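Local coordinates for conserved exported protein (Bacteroides fragilis, PDB 3CLW) that is of unknown function but probably hydrolyses O-glycosidic bonds, at residues 341-346 against 397-402. Residues are numbered along the deposited sequence; the frame is centred on the assembly and turned at random.
Sequences IIHNDL and ANYSFF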
loop_
_atom_site.group_PDB
_atom_site.type_symbol
_atom_site.label_atom_id
_atom_site.label_comp_id
_atom_site.label_asym_id
_atom_site.label_seq_id
_atom_site.Cartn_x
_atom_site.Cartn_y
_atom_site.Cartn_z
ATOM N N ILE A 341 -6.627 -5.625 9.274
ATOM C CA ILE A 341 -6.214 -4.275 8.951
ATOM C C ILE A 341 -6.945 -3.790 7.706
ATOM O O ILE A 341 -7.493 -2.674 7.708
ATOM C CB ILE A 341 -4.705 -4.126 8.731
ATOM C CG1 ILE A 341 -3.932 -4.544 9.971
ATOM C CG2 ILE A 341 -4.373 -2.661 8.408
ATOM C CD1 ILE A 341 -2.477 -4.868 9.708
ATOM N N ILE A 342 -6.978 -4.626 6.666
ATOM C CA ILE A 342 -7.608 -4.218 5.420
ATOM C C ILE A 342 -9.083 -3.858 5.631
ATOM O O ILE A 342 -9.530 -2.766 5.220
ATOM C CB ILE A 342 -7.442 -5.258 4.274
ATOM C CG1 ILE A 342 -5.969 -5.350 3.857
ATOM C CG2 ILE A 342 -8.325 -4.870 3.038
ATOM C CD1 ILE A 342 -5.617 -6.512 2.896
ATOM N N HIS A 343 -9.822 -4.771 6.266
ATOM C CA HIS A 343 -11.240 -4.566 6.483
ATOM C C HIS A 343 -11.550 -3.253 7.222
ATOM O O HIS A 343 -12.439 -2.510 6.833
ATOM C CB HIS A 343 -11.823 -5.725 7.259
ATOM C CG HIS A 343 -13.218 -5.474 7.732
ATOM N ND1 HIS A 343 -14.323 -5.746 6.957
ATOM C CD2 HIS A 343 -13.685 -4.954 8.888
ATOM C CE1 HIS A 343 -15.412 -5.412 7.624
ATOM N NE2 HIS A 343 -15.048 -4.922 8.792
ATOM N N ASN A 344 -10.810 -2.988 8.292
ATOM C CA ASN A 344 -11.006 -1.796 9.102
ATOM C C ASN A 344 -10.579 -0.514 8.381
ATOM O O ASN A 344 -11.241 0.528 8.510
ATOM C CB ASN A 344 -10.321 -1.969 10.462
ATOM C CG ASN A 344 -11.075 -2.935 11.352
ATOM O OD1 ASN A 344 -12.059 -2.556 11.981
ATOM N ND2 ASN A 344 -10.640 -4.194 11.388
ATOM N N ASP A 345 -9.501 -0.590 7.599
ATOM C CA ASP A 345 -9.157 0.533 6.735
ATOM C C ASP A 345 -10.265 0.896 5.759
ATOM O O ASP A 345 -10.603 2.079 5.598
ATOM C CB ASP A 345 -7.840 0.297 6.003
ATOM C CG ASP A 345 -6.640 0.592 6.887
ATOM O OD1 ASP A 345 -6.815 1.243 7.938
ATOM O OD2 ASP A 345 -5.525 0.174 6.551
ATOM N N LEU A 346 -10.817 -0.119 5.101
ATOM C CA LEU A 346 -11.891 0.066 4.121
ATOM C C LEU A 346 -13.223 0.495 4.744
ATOM O O LEU A 346 -13.938 1.284 4.178
ATOM C CB LEU A 346 -12.104 -1.227 3.325
ATOM C CG LEU A 346 -10.995 -1.687 2.380
ATOM C CD1 LEU A 346 -11.317 -3.062 1.801
ATOM C CD2 LEU A 346 -10.730 -0.648 1.274
ATOM N N ALA A 397 -5.618 -10.925 -1.709
ATOM C CA ALA A 397 -6.303 -11.292 -2.952
ATOM C C ALA A 397 -7.817 -11.431 -2.805
ATOM O O ALA A 397 -8.529 -11.133 -3.738
ATOM C CB ALA A 397 -5.671 -12.582 -3.573
ATOM N N ASN A 398 -8.299 -11.882 -1.642
ATOM C CA ASN A 398 -9.736 -11.941 -1.355
ATOM C C ASN A 398 -10.348 -10.582 -1.671
ATOM O O ASN A 398 -11.456 -10.477 -2.186
ATOM C CB ASN A 398 -9.990 -12.266 0.138
ATOM C CG ASN A 398 -10.089 -13.773 0.412
ATOM O OD1 ASN A 398 -11.165 -14.402 0.252
ATOM N ND2 ASN A 398 -8.980 -14.355 0.837
ATOM N N TYR A 399 -9.600 -9.536 -1.342
ATOM C CA TYR A 399 -10.001 -8.172 -1.664
ATOM C C TYR A 399 -9.561 -7.753 -3.064
ATOM O O TYR A 399 -10.411 -7.498 -3.937
ATOM C CB TYR A 399 -9.430 -7.210 -0.635
ATOM C CG TYR A 399 -10.044 -7.334 0.724
ATOM C CD1 TYR A 399 -11.254 -6.694 1.031
ATOM C CD2 TYR A 399 -9.409 -8.073 1.735
ATOM C CE1 TYR A 399 -11.826 -6.792 2.319
ATOM C CE2 TYR A 399 -9.973 -8.169 3.016
ATOM C CZ TYR A 399 -11.180 -7.529 3.283
ATOM O OH TYR A 399 -11.720 -7.635 4.540
ATOM N N SER A 400 -8.232 -7.701 -3.268
ATOM C CA SER A 400 -7.657 -7.099 -4.462
ATOM C C SER A 400 -8.092 -7.697 -5.768
ATOM O O SER A 400 -8.275 -6.958 -6.736
ATOM C CB SER A 400 -6.113 -6.999 -4.377
ATOM O OG SER A 400 -5.457 -8.266 -4.407
ATOM N N PHE A 401 -8.273 -9.015 -5.817
ATOM C CA PHE A 401 -8.594 -9.717 -7.100
ATOM C C PHE A 401 -10.041 -9.411 -7.557
ATOM O O PHE A 401 -10.328 -9.363 -8.747
ATOM C CB PHE A 401 -8.352 -11.254 -6.944
ATOM C CG PHE A 401 -8.526 -12.067 -8.216
ATOM C CD1 PHE A 401 -7.434 -12.377 -9.018
ATOM C CD2 PHE A 401 -9.773 -12.575 -8.579
ATOM C CE1 PHE A 401 -7.580 -13.191 -10.197
ATOM C CE2 PHE A 401 -9.942 -13.367 -9.764
ATOM C CZ PHE A 401 -8.842 -13.670 -10.564
ATOM N N PHE A 402 -10.926 -9.173 -6.579
ATOM C CA PHE A 402 -12.360 -8.977 -6.804
ATOM C C PHE A 402 -12.877 -7.510 -6.626
ATOM O O PHE A 402 -13.855 -7.090 -7.260
ATOM C CB PHE A 402 -13.109 -9.923 -5.873
ATOM C CG PHE A 402 -12.832 -11.382 -6.144
ATOM C CD1 PHE A 402 -13.434 -12.022 -7.228
ATOM C CD2 PHE A 402 -11.956 -12.106 -5.327
ATOM C CE1 PHE A 402 -13.192 -13.369 -7.488
ATOM C CE2 PHE A 402 -11.695 -13.437 -5.578
ATOM C CZ PHE A 402 -12.313 -14.077 -6.672
HETATM O O HOH W 1 -14.400 -7.174 4.720
#
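Y399 and H343 share one water, which hydrogen-bonds to both Y399 OH and H343 ND1, at 2.7 Å from each. The water sits in the plane of the imidazole, at its edge, and bridges two groups too far apart to bond directly, since H343 ND1 and Y399 OH are 4.0 Å apart. The phenol oxygen also rests against the root of the histidine side chain, with H343 CB 3.3 Å from Y399 OH. With CG anti to the backbone N (chi1 170°), the imidazole is directed away from helix 391-400, and the rotation about CB-CG (chi2 87°) puts ND1 on the side of the water. One face of the tyrosine ring takes I342: its CG2 methyl makes a CH-pi contact 3.6 Å from the ring centroid, only 10° off the normal. Helix 328-347, which leads into strand 353-356 of the TIM barrel, here meets helix 391-400, and the Y399 side chain bridges the two helices, with the I342 and Y399 CA atoms 8.5 Å apart. One helical turn beyond I342, L346 brings its CD1 obliquely to the ring, 3.7 Å from Y399 CD1. The antiparallel strands 427-433 and 438-444 also line this buried site: H343 touches M428, S430 and I443, while Y399 packs on V441 and I443. On the barrel side, I342 reaches W354 of strand 353-356.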